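PDB 7D78: DltD domain-containing protein from Beauveria bassiana, which is a thioesterase of the alpha/beta hydrolase fold that probably releases polyketide chains by closing them into medium-ring lactones. Local coordinates for residues S161-Q164 against K170-L173; P192-N195 against E199-I202; E249-V254 against K276-L281; K64-P69 against Y216-A221; C32-G37 against D86-G91. All blocks are in the same frame, centred on the assembly; numbering follows the deposited sequence.

Contact 1: residues S161-Q164 against K170-L173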
# COMPACT_ATOMS: atom_id res chain seq x y z
N SER A 161 7.29 -4.17 -12.25
CA SER A 161 5.98 -4.78 -12.48
C SER A 161 6.07 -6.24 -12.04
O SER A 161 7.16 -6.80 -11.92
CB SER A 161 5.55 -4.68 -13.95
OG SER A 161 6.48 -5.34 -14.78
N PHE A 162 4.90 -6.85 -11.81
CA PHE A 162 4.87 -8.15 -11.14
C PHE A 162 3.84 -9.13 -11.70
O PHE A 162 4.12 -10.33 -11.78
CB PHE A 162 4.65 -7.94 -9.64
CG PHE A 162 5.71 -7.07 -9.03
CD1 PHE A 162 6.93 -7.62 -8.66
CD2 PHE A 162 5.52 -5.71 -8.92
CE1 PHE A 162 7.94 -6.83 -8.14
CE2 PHE A 162 6.51 -4.90 -8.40
CZ PHE A 162 7.73 -5.46 -8.00
N TYR A 163 2.67 -8.63 -12.08
CA TYR A 163 1.58 -9.48 -12.54
C TYR A 163 1.61 -9.62 -14.06
O TYR A 163 1.75 -8.63 -14.78
CB TYR A 163 0.24 -8.90 -12.11
CG TYR A 163 -0.20 -9.32 -10.73
CD1 TYR A 163 0.30 -8.68 -9.59
CD2 TYR A 163 -1.13 -10.34 -10.55
CE1 TYR A 163 -0.10 -9.07 -8.32
CE2 TYR A 163 -1.55 -10.72 -9.30
CZ TYR A 163 -1.03 -10.08 -8.18
OH TYR A 163 -1.46 -10.49 -6.93
N GLN A 164 1.46 -10.85 -14.55
CA GLN A 164 1.06 -11.09 -15.92
C GLN A 164 -0.46 -11.07 -15.96
O GLN A 164 -1.11 -11.75 -15.16
CB GLN A 164 1.59 -12.44 -16.43
CG GLN A 164 3.12 -12.47 -16.59
CD GLN A 164 3.66 -13.86 -16.90
OE1 GLN A 164 2.92 -14.74 -17.32
NE2 GLN A 164 4.95 -14.05 -16.68
N LYS A 170 -6.85 -15.71 -11.42
CA LYS A 170 -6.61 -16.95 -10.69
C LYS A 170 -5.78 -16.70 -9.44
O LYS A 170 -6.05 -17.28 -8.38
CB LYS A 170 -5.94 -17.98 -11.59
CG LYS A 170 -6.86 -18.51 -12.68
CD LYS A 170 -6.32 -19.78 -13.33
CE LYS A 170 -7.29 -20.32 -14.37
NZ LYS A 170 -6.95 -21.71 -14.79
N ALA A 171 -4.75 -15.85 -9.54
CA ALA A 171 -3.97 -15.49 -8.35
C ALA A 171 -4.83 -14.78 -7.31
O ALA A 171 -4.70 -15.05 -6.11
CB ALA A 171 -2.78 -14.61 -8.74
N PHE A 172 -5.67 -13.83 -7.74
CA PHE A 172 -6.57 -13.17 -6.80
C PHE A 172 -7.47 -14.18 -6.10
O PHE A 172 -7.70 -14.09 -4.89
CB PHE A 172 -7.44 -12.13 -7.51
CG PHE A 172 -6.70 -10.86 -7.89
CD1 PHE A 172 -5.37 -10.67 -7.53
CD2 PHE A 172 -7.34 -9.88 -8.64
CE1 PHE A 172 -4.69 -9.50 -7.89
CE2 PHE A 172 -6.68 -8.71 -8.99
CZ PHE A 172 -5.34 -8.52 -8.62
N LEU A 173 -8.00 -15.14 -6.86
CA LEU A 173 -8.85 -16.17 -6.26
C LEU A 173 -8.08 -16.97 -5.21
O LEU A 173 -8.60 -17.26 -4.13
CB LEU A 173 -9.40 -17.08 -7.35
CG LEU A 173 -10.38 -18.14 -6.87
CD1 LEU A 173 -11.55 -17.51 -6.10
CD2 LEU A 173 -10.87 -18.93 -8.08
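Tyr163, in an irregular loop, and Ala171, in the helix 168-183, bring their CA atoms within 9.2 Å, so the side chains alone bridge the gap between the two backbones. Most of that distance is spanned by the Tyr163 ring. Its CG stands anti to the carbonyl carbon (chi1 -86°), which aims the ring at the helix, and its CE2 corner leans on the methyl CB of Ala171 at 4.1 Å. The same CE2 lies 3.7 Å from Phe172 CE1. The two rings meet obliquely, inclined by 61° with centroids 5.5 Å apart. Tyr163 OH comes up to the Phe172 edge, 3.5 Å from CE1 and near the ring plane, while its hydrogen bond goes to the backbone O of Tyr239. A leucine here would probably leave that carbonyl without its hydroxyl partner and open a gap beside Ala171 and Phe172. Ile202 and Ala243 also touch the tyrosine, and Phe172 packs on Ala145 of the second subunit. Lys170, next to Ala171 in the helix, belongs with Glu166 to the sodium site. The loop and helix follow strand 150-156, the place where alpha/beta hydrolases commonly insert the cap over the core.

Contact 2: residues P192-N195 against E199-I202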
# COMPACT_ATOMS: atom_id res chain seq x y z
N PRO A 192 7.55 -21.61 -2.51
CA PRO A 192 8.78 -21.05 -3.07
C PRO A 192 8.44 -19.94 -4.04
O PRO A 192 7.48 -20.07 -4.82
CB PRO A 192 9.43 -22.24 -3.81
CG PRO A 192 8.68 -23.45 -3.37
CD PRO A 192 7.31 -22.98 -2.99
N PRO A 193 9.18 -18.82 -4.01
CA PRO A 193 8.90 -17.74 -4.97
C PRO A 193 9.07 -18.16 -6.42
O PRO A 193 8.53 -17.48 -7.32
CB PRO A 193 9.92 -16.65 -4.61
CG PRO A 193 10.61 -17.10 -3.36
CD PRO A 193 10.31 -18.53 -3.12
N PHE A 194 9.83 -19.23 -6.69
CA PHE A 194 10.01 -19.77 -8.03
C PHE A 194 10.05 -21.29 -7.92
O PHE A 194 10.88 -21.83 -7.19
CB PHE A 194 11.29 -19.24 -8.68
CG PHE A 194 11.39 -17.73 -8.69
CD1 PHE A 194 11.98 -17.06 -7.64
CD2 PHE A 194 10.90 -17.00 -9.76
CE1 PHE A 194 12.07 -15.68 -7.64
CE2 PHE A 194 10.99 -15.61 -9.76
CZ PHE A 194 11.58 -14.95 -8.70
N ASN A 195 9.15 -21.97 -8.63
CA ASN A 195 9.17 -23.43 -8.63
C ASN A 195 10.17 -23.92 -9.68
O ASN A 195 10.79 -23.14 -10.40
CB ASN A 195 7.76 -24.00 -8.85
CG ASN A 195 7.19 -23.71 -10.24
OD1 ASN A 195 7.92 -23.48 -11.20
ND2 ASN A 195 5.87 -23.73 -10.34
N GLU A 199 8.37 -20.85 -12.35
CA GLU A 199 7.10 -20.14 -12.40
C GLU A 199 6.62 -19.81 -11.00
O GLU A 199 7.07 -20.37 -10.00
CB GLU A 199 6.05 -20.97 -13.14
CG GLU A 199 6.37 -21.21 -14.60
CD GLU A 199 5.27 -21.98 -15.32
OE1 GLU A 199 4.77 -22.98 -14.76
OE2 GLU A 199 4.90 -21.58 -16.44
N ASN A 200 5.65 -18.90 -10.95
CA ASN A 200 4.96 -18.56 -9.71
C ASN A 200 3.57 -18.08 -10.07
O ASN A 200 3.29 -17.80 -11.25
CB ASN A 200 5.75 -17.51 -8.92
CG ASN A 200 6.06 -16.28 -9.73
OD1 ASN A 200 5.16 -15.56 -10.15
ND2 ASN A 200 7.35 -16.03 -9.96
N PRO A 201 2.66 -17.98 -9.09
CA PRO A 201 1.24 -17.77 -9.43
C PRO A 201 0.92 -16.47 -10.13
O PRO A 201 -0.09 -16.40 -10.83
CB PRO A 201 0.55 -17.85 -8.06
CG PRO A 201 1.42 -18.76 -7.27
CD PRO A 201 2.82 -18.37 -7.68
N ILE A 202 1.71 -15.40 -9.94
CA ILE A 202 1.36 -14.13 -10.57
C ILE A 202 2.18 -13.85 -11.82
O ILE A 202 1.88 -12.89 -12.54
CB ILE A 202 1.48 -12.94 -9.58
CG1 ILE A 202 2.93 -12.69 -9.19
CG2 ILE A 202 0.62 -13.18 -8.33
CD1 ILE A 202 3.11 -11.41 -8.33
O HOH W 1 6.02 -20.62 -7.30
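Asn195 and Glu199 hold together the ends of a tight chain reversal in the loop between strand 190-191 and helix 210-220. Asn195 N donates to Glu199 O at 3.0 Å, nearly straight at 173° and in the carbonyl plane. In return Glu199 N donates to Asn195 OD1 at 2.9 Å, arriving well above the plane of the amide. Asn195 CG sits between its backbone N and carbonyl carbon (chi1 67°), and this folds OD1 back toward the Glu199 N-H. A leucine in place of Asn195 would probably leave the Glu199 N-H without its acceptor and let the turn open. On the buried side Phe194, which also packs on Ala215 and Tyr216 of helix 210-220, runs alongside Asn200, ring and amide planes 68° apart, with Asn200 ND2 3.7 Å from Phe194 CE2. That amide gives only a weak bond to Pro193 O, at 3.2 Å; Asn200 OD1 has its stronger partner in Met204 N. The looser side is wet: one water donates to both Pro192 O and Glu199 O, each at 2.9 Å. Glu199 O thus takes a backbone N-H and a water, so the reversal is held by polar bonds to main-chain atoms more than by apolar burial.

Contact 3: residues E249-V254 against K276-L281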
# COMPACT_ATOMS: atom_id res chain seq x y z
N GLU A 249 4.22 4.75 -10.18
CA GLU A 249 3.61 6.01 -9.76
C GLU A 249 4.40 6.64 -8.62
O GLU A 249 4.57 7.87 -8.59
CB GLU A 249 2.15 5.80 -9.35
CG GLU A 249 1.29 5.14 -10.41
CD GLU A 249 1.41 5.81 -11.77
OE1 GLU A 249 1.45 7.05 -11.83
OE2 GLU A 249 1.47 5.08 -12.77
N ILE A 250 4.88 5.83 -7.68
CA ILE A 250 5.63 6.37 -6.54
C ILE A 250 6.97 6.93 -7.01
O ILE A 250 7.45 7.95 -6.49
CB ILE A 250 5.81 5.31 -5.44
CG1 ILE A 250 4.45 4.82 -4.94
CG2 ILE A 250 6.57 5.90 -4.27
CD1 ILE A 250 4.53 3.55 -4.15
N LEU A 251 7.59 6.29 -8.00
CA LEU A 251 8.87 6.78 -8.50
C LEU A 251 8.73 8.19 -9.07
O LEU A 251 9.71 8.96 -9.07
CB LEU A 251 9.44 5.83 -9.55
CG LEU A 251 10.57 4.92 -9.05
CD1 LEU A 251 10.04 3.95 -8.00
CD2 LEU A 251 11.24 4.16 -10.20
N LYS A 252 7.53 8.57 -9.52
CA LYS A 252 7.33 9.91 -10.05
C LYS A 252 7.42 10.97 -8.96
O LYS A 252 7.71 12.13 -9.27
CB LYS A 252 5.99 10.01 -10.78
CG LYS A 252 5.93 9.19 -12.07
CD LYS A 252 4.50 8.95 -12.50
CE LYS A 252 4.43 8.06 -13.74
NZ LYS A 252 3.03 7.95 -14.25
N LEU A 253 7.21 10.59 -7.70
CA LEU A 253 7.43 11.51 -6.59
C LEU A 253 8.91 11.75 -6.33
O LEU A 253 9.25 12.73 -5.65
CB LEU A 253 6.77 10.98 -5.31
CG LEU A 253 5.29 10.62 -5.43
CD1 LEU A 253 4.82 9.95 -4.16
CD2 LEU A 253 4.47 11.87 -5.71
N VAL A 254 9.79 10.89 -6.82
CA VAL A 254 11.22 11.11 -6.63
C VAL A 254 11.68 12.09 -7.70
O VAL A 254 12.11 11.68 -8.78
CB VAL A 254 12.01 9.80 -6.70
CG1 VAL A 254 13.47 10.04 -6.28
CG2 VAL A 254 11.37 8.73 -5.81
N LYS A 276 14.44 1.48 -18.22
CA LYS A 276 14.77 2.70 -18.94
C LYS A 276 13.59 3.68 -18.96
O LYS A 276 13.78 4.90 -18.84
CB LYS A 276 15.19 2.36 -20.36
CG LYS A 276 16.57 1.75 -20.46
CD LYS A 276 16.74 0.97 -21.76
CE LYS A 276 18.19 0.55 -21.95
NZ LYS A 276 18.37 -0.44 -23.06
N ALA A 277 12.37 3.17 -19.14
CA ALA A 277 11.21 4.05 -19.18
C ALA A 277 11.06 4.82 -17.88
O ALA A 277 10.77 6.03 -17.89
CB ALA A 277 9.95 3.23 -19.47
N ALA A 278 11.27 4.16 -16.73
CA ALA A 278 11.21 4.87 -15.47
C ALA A 278 12.35 5.88 -15.36
O ALA A 278 12.13 7.03 -14.95
CB ALA A 278 11.26 3.89 -14.29
N PHE A 279 13.56 5.48 -15.75
CA PHE A 279 14.71 6.38 -15.65
C PHE A 279 14.50 7.65 -16.46
O PHE A 279 14.87 8.75 -16.02
CB PHE A 279 15.99 5.68 -16.10
CG PHE A 279 17.22 6.55 -15.96
CD1 PHE A 279 17.88 6.65 -14.75
CD2 PHE A 279 17.68 7.30 -17.04
CE1 PHE A 279 18.99 7.46 -14.62
CE2 PHE A 279 18.79 8.12 -16.91
CZ PHE A 279 19.45 8.20 -15.70
N GLU A 280 13.93 7.51 -17.66
CA GLU A 280 13.74 8.67 -18.53
C GLU A 280 12.88 9.73 -17.88
O GLU A 280 13.03 10.92 -18.17
CB GLU A 280 13.12 8.23 -19.87
CG GLU A 280 14.14 7.99 -20.98
CD GLU A 280 13.53 7.28 -22.19
OE1 GLU A 280 14.11 6.26 -22.64
OE2 GLU A 280 12.47 7.73 -22.67
N LEU A 281 11.96 9.33 -16.99
CA LEU A 281 11.04 10.29 -16.40
C LEU A 281 11.68 11.20 -15.36
O LEU A 281 11.15 12.29 -15.11
CB LEU A 281 9.86 9.56 -15.76
CG LEU A 281 8.98 8.78 -16.73
CD1 LEU A 281 7.83 8.11 -15.98
CD2 LEU A 281 8.46 9.70 -17.83
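Leu251 is turned to chi1 -102°, off the usual staggered positions, and this swings its CD2 methyl out to Ala278, whereas Lys252, with CG anti to the carbonyl carbon (chi1 -68°) and an extended chain beyond, carries its CE past Leu281. The first meeting is methyl to methyl: Leu251 CD2 stands 4.1 Å from Ala278 CB, both residues directing their CB atoms at the opposite segment. In the second, Lys252 CE rests 4.1 Å from Leu281 CD1, the lysine chain passing the leucine branch at a slant. No hydrogen bond spans the contact. Strand 259-264 comes between the two helices, 247-251 and 272-281, in sequence, and their meeting is light packing between helices of the alpha/beta hydrolase fold. A type I turn from Leu251 to Val254 carries the chain on toward that strand. The ammonium of Lys252 is tied back within its own segment: NZ makes a salt bridge to Glu249 OE1 at 3.0 Å, met on the syn side and 27° out of the carboxylate plane. Leu160 reaches both Leu251 and Ala278, and Ala141 of helix 135-146 also touches Leu251. Leu253 packs against Arg168 of the second subunit.

Contact 4: residues K64-P69 against Y216-A221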
# COMPACT_ATOMS: atom_id res chain seq x y z
N LYS A 64 20.85 -10.59 3.65
CA LYS A 64 21.94 -9.64 3.51
C LYS A 64 23.25 -10.32 3.12
O LYS A 64 24.13 -9.66 2.56
CB LYS A 64 22.11 -8.87 4.82
CG LYS A 64 22.35 -9.78 6.06
CD LYS A 64 22.06 -9.05 7.36
CE LYS A 64 22.40 -9.92 8.58
NZ LYS A 64 21.71 -11.24 8.49
N GLU A 65 23.40 -11.62 3.39
CA GLU A 65 24.64 -12.35 3.11
C GLU A 65 24.81 -12.69 1.63
O GLU A 65 25.91 -13.08 1.23
CB GLU A 65 24.70 -13.65 3.93
CG GLU A 65 24.85 -13.43 5.42
CD GLU A 65 23.53 -13.14 6.12
OE1 GLU A 65 22.47 -13.22 5.45
OE2 GLU A 65 23.56 -12.82 7.33
N MET A 66 23.76 -12.56 0.82
CA MET A 66 23.85 -12.90 -0.59
C MET A 66 24.43 -11.72 -1.35
O MET A 66 23.80 -10.67 -1.43
CB MET A 66 22.48 -13.28 -1.14
CG MET A 66 21.85 -14.47 -0.44
SD MET A 66 20.08 -14.63 -0.77
CE MET A 66 20.05 -14.72 -2.51
N LEU A 67 25.65 -11.89 -1.89
CA LEU A 67 26.30 -10.97 -2.84
C LEU A 67 26.72 -9.64 -2.23
O LEU A 67 27.84 -9.17 -2.48
CB LEU A 67 25.40 -10.72 -4.06
CG LEU A 67 24.85 -11.97 -4.76
CD1 LEU A 67 23.43 -11.76 -5.30
CD2 LEU A 67 25.78 -12.49 -5.87
N LEU A 68 25.84 -9.02 -1.44
CA LEU A 68 26.10 -7.67 -0.97
C LEU A 68 27.33 -7.51 -0.07
O LEU A 68 27.92 -6.41 -0.10
CB LEU A 68 24.85 -7.14 -0.25
CG LEU A 68 23.58 -7.22 -1.10
CD1 LEU A 68 22.43 -6.43 -0.46
CD2 LEU A 68 23.83 -6.74 -2.52
N PRO A 69 27.76 -8.48 0.74
CA PRO A 69 28.96 -8.23 1.57
C PRO A 69 30.17 -7.82 0.75
O PRO A 69 30.93 -6.94 1.19
CB PRO A 69 29.17 -9.56 2.29
CG PRO A 69 27.78 -10.10 2.43
CD PRO A 69 27.11 -9.74 1.14
N TYR A 216 14.89 -19.61 -9.89
CA TYR A 216 14.74 -20.89 -9.21
C TYR A 216 16.09 -21.47 -8.80
O TYR A 216 16.30 -21.83 -7.64
CB TYR A 216 13.98 -21.86 -10.13
CG TYR A 216 14.08 -23.30 -9.69
CD1 TYR A 216 13.42 -23.74 -8.54
CD2 TYR A 216 14.85 -24.21 -10.41
CE1 TYR A 216 13.52 -25.05 -8.13
CE2 TYR A 216 14.94 -25.53 -10.00
CZ TYR A 216 14.28 -25.94 -8.86
OH TYR A 216 14.36 -27.25 -8.44
N GLY A 217 17.03 -21.55 -9.75
CA GLY A 217 18.34 -22.10 -9.42
C GLY A 217 19.08 -21.26 -8.39
O GLY A 217 19.71 -21.80 -7.48
N PHE A 218 19.00 -19.94 -8.53
CA PHE A 218 19.67 -19.05 -7.59
C PHE A 218 19.11 -19.21 -6.18
O PHE A 218 19.87 -19.27 -5.20
CB PHE A 218 19.50 -17.61 -8.08
CG PHE A 218 20.11 -16.58 -7.20
CD1 PHE A 218 21.49 -16.43 -7.15
CD2 PHE A 218 19.31 -15.73 -6.47
CE1 PHE A 218 22.06 -15.46 -6.36
CE2 PHE A 218 19.87 -14.75 -5.69
CZ PHE A 218 21.25 -14.62 -5.62
N MET A 219 17.78 -19.27 -6.05
CA MET A 219 17.18 -19.41 -4.72
C MET A 219 17.44 -20.79 -4.13
O MET A 219 17.61 -20.92 -2.91
CB MET A 219 15.67 -19.16 -4.80
CG MET A 219 15.30 -17.71 -5.08
SD MET A 219 15.96 -16.59 -3.83
CE MET A 219 15.09 -15.08 -4.28
N GLY A 220 17.45 -21.82 -4.97
CA GLY A 220 17.70 -23.18 -4.53
C GLY A 220 19.15 -23.53 -4.35
O GLY A 220 19.46 -24.56 -3.74
N ALA A 221 20.05 -22.70 -4.87
CA ALA A 221 21.48 -22.89 -4.73
C ALA A 221 22.09 -22.02 -3.65
O ALA A 221 23.32 -21.93 -3.57
CB ALA A 221 22.20 -22.65 -6.06
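Phe218 reaches from the helix 210-220 toward Met66 and Leu67, and its side chain carries the contact from one side. Its CB points at the loop, and CG stands anti to the backbone N (chi1 179°), which throws the ring straight out from the helix. Contact begins at CD2, 4.2 Å from the Met66 methyl CE. Further along, CE2 and CZ come against the same methyl at modelled separations too short to be trusted, so the exact placement of CE is doubtful. On the other branch CE1 lies 4.1 Å from Leu67 CD1, and at the tip CZ touches that methyl at 3.6 Å. Leu67 comes from the direction opposite to Phe218, and its methyl approaches the ring obliquely. The loop folds tightly at this point: Leu67 has positive phi, and Leu68 N bonds to Met66 O at 2.6 Å, a classic gamma turn. Between the two segments the contact is wholly apolar and lies at the surface. The ring lies near, without touching, a probable Ser-His-Asp triad. Beyond Leu67 in the chain, Leu68 and Pro69 start the helix 68-77, Leu68 packing on Ile84 of strand 81-86 and Pro69 on Arg43 and Tyr45 of strand 39-45, while Met219 on the helix 210-220 touches Asn232.

Contact 5: residues C32-G37 against D86-G91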
# COMPACT_ATOMS: atom_id res chain seq x y z
N CYS A 32 18.02 -2.00 14.26
CA CYS A 32 17.23 -0.78 14.18
C CYS A 32 15.79 -1.11 14.56
O CYS A 32 15.23 -2.09 14.06
CB CYS A 32 17.25 -0.17 12.77
SG CYS A 32 18.88 0.04 11.99
N LYS A 33 15.20 -0.30 15.44
CA LYS A 33 13.83 -0.49 15.87
C LYS A 33 12.88 0.27 14.95
O LYS A 33 13.20 1.36 14.48
CB LYS A 33 13.62 -0.01 17.31
CG LYS A 33 14.24 -0.90 18.38
CD LYS A 33 13.50 -0.76 19.70
CE LYS A 33 12.00 -0.93 19.50
NZ LYS A 33 11.24 -0.99 20.79
N THR A 34 11.71 -0.31 14.71
CA THR A 34 10.67 0.32 13.91
C THR A 34 9.62 0.92 14.84
O THR A 34 9.58 0.61 16.03
CB THR A 34 10.02 -0.69 12.98
OG1 THR A 34 9.38 -1.70 13.78
CG2 THR A 34 11.07 -1.34 12.07
N ILE A 35 8.74 1.75 14.28
CA ILE A 35 7.74 2.39 15.14
C ILE A 35 6.76 1.38 15.74
O ILE A 35 6.20 1.64 16.81
CB ILE A 35 6.99 3.52 14.42
CG1 ILE A 35 6.19 2.97 13.22
CG2 ILE A 35 7.96 4.62 13.98
CD1 ILE A 35 5.29 4.02 12.61
N ASP A 36 6.56 0.21 15.12
CA ASP A 36 5.71 -0.80 15.74
C ASP A 36 6.49 -1.78 16.63
O ASP A 36 5.90 -2.74 17.14
CB ASP A 36 4.88 -1.55 14.67
CG ASP A 36 5.71 -2.52 13.82
OD1 ASP A 36 6.96 -2.52 13.89
OD2 ASP A 36 5.10 -3.29 13.05
N GLY A 37 7.77 -1.55 16.85
CA GLY A 37 8.53 -2.34 17.81
C GLY A 37 9.27 -3.55 17.27
O GLY A 37 9.85 -4.30 18.05
N ASP A 86 18.62 -7.45 6.77
CA ASP A 86 17.51 -8.32 6.39
C ASP A 86 16.20 -7.57 6.57
O ASP A 86 15.90 -7.14 7.69
CB ASP A 86 17.49 -9.59 7.25
CG ASP A 86 18.63 -10.55 6.91
OD1 ASP A 86 19.09 -10.56 5.75
OD2 ASP A 86 19.05 -11.32 7.80
N PRO A 87 15.41 -7.38 5.52
CA PRO A 87 14.14 -6.66 5.69
C PRO A 87 13.19 -7.41 6.61
O PRO A 87 13.39 -8.57 6.97
CB PRO A 87 13.58 -6.56 4.26
CG PRO A 87 14.80 -6.75 3.35
CD PRO A 87 15.65 -7.75 4.11
N ARG A 88 12.12 -6.71 6.98
CA ARG A 88 11.09 -7.25 7.86
C ARG A 88 10.64 -8.65 7.44
O ARG A 88 10.35 -8.89 6.26
CB ARG A 88 9.90 -6.29 7.87
CG ARG A 88 8.74 -6.78 8.75
CD ARG A 88 7.57 -5.83 8.63
NE ARG A 88 7.88 -4.52 9.18
CZ ARG A 88 7.38 -4.06 10.33
NH1 ARG A 88 6.56 -4.82 11.03
NH2 ARG A 88 7.70 -2.85 10.76
N SER A 89 10.59 -9.57 8.41
CA SER A 89 10.12 -10.95 8.31
C SER A 89 11.06 -11.86 7.53
O SER A 89 10.67 -13.00 7.21
CB SER A 89 8.70 -11.04 7.71
OG SER A 89 8.76 -11.05 6.30
N ILE A 90 12.28 -11.41 7.24
CA ILE A 90 13.25 -12.14 6.44
C ILE A 90 14.52 -12.35 7.27
O ILE A 90 14.95 -11.46 8.00
CB ILE A 90 13.58 -11.37 5.14
CG1 ILE A 90 12.33 -11.27 4.26
CG2 ILE A 90 14.77 -11.99 4.40
CD1 ILE A 90 12.48 -10.31 3.09
N GLY A 91 15.11 -13.54 7.14
CA GLY A 91 16.45 -13.75 7.68
C GLY A 91 16.48 -13.54 9.18
O GLY A 91 15.66 -14.10 9.92
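Asp36 OD1 takes bonds from Arg88 NH2 across the contact and from Thr34 OG1 of its own turn, with a weak one from Ile38 N besides. The hydroxyl bond is the shorter of the first two, 2.6 Å from Thr34 OG1 to Asp36 OD1, and meets the oxygen almost end-on. Arg88 NH2 donates to Asp36 OD1 at 3.2 Å from above the carboxylate plane, 40° out of it. The partner bond is tighter: Arg88 NH1 reaches Asp36 OD2 at 2.9 Å, on the syn lone pair and within the guanidinium plane. Together they make an end-on, two-nitrogen salt bridge, one nitrogen to each oxygen, with carboxylate and guanidinium planes turned 54° apart. That twist fits one arm being the better aligned of the two. Asp36 CG lies between its backbone N and carbonyl carbon (chi1 73°), which holds the carboxylate over the turn and within range of the threonine. Arg88 runs out extended and then bends at chi3 to present its end. Thr34 lies beside the same group, its OG1 3.6 Å from Arg88 NH2, a near approach without a hydrogen bond. NH2 has a second anionic partner in Asp109, so the charge is shared between two carboxylates, which would probably stabilise the charged arginine. Ile35 packs on Arg179 of the second subunit. The aspartate sits in a type I turn from Thr34 to Gly37, joining strands 28-33 and 39-45. The arginine occupies a type II turn, Pro87 to Ile90, after strand 81-86, and helix 103-118 packs against both turns through Asp112 and Gln105.

Contacts 1 and 2 are the closest pair, centres about 11 Å apart, and they touch through Ile202, whose O lies 2.9 Å from Gln164 N in a probable hydrogen bond. Contact 2 touches contact 4, centres about 17 Å apart, where Tyr216 and Met219 pack on the 192-195 segment; Phe194 and Phe218 both lie near the probable Ser-His-Asp triad, their side chains about 3 and 5 Å from bound glycerol, probably from the crystallisation liquor. Contact 4 meets contact 5 by a salt bridge, Lys64 NZ to Asp86 OD2 at 2.8 Å. Contact 3 stands apart, across the chain's centre from contact 4, centres about 28 Å apart. Contacts 1, 3 and 5 all touch the second subunit, and the sodium lies about 7 Å from the side chain of Ala171.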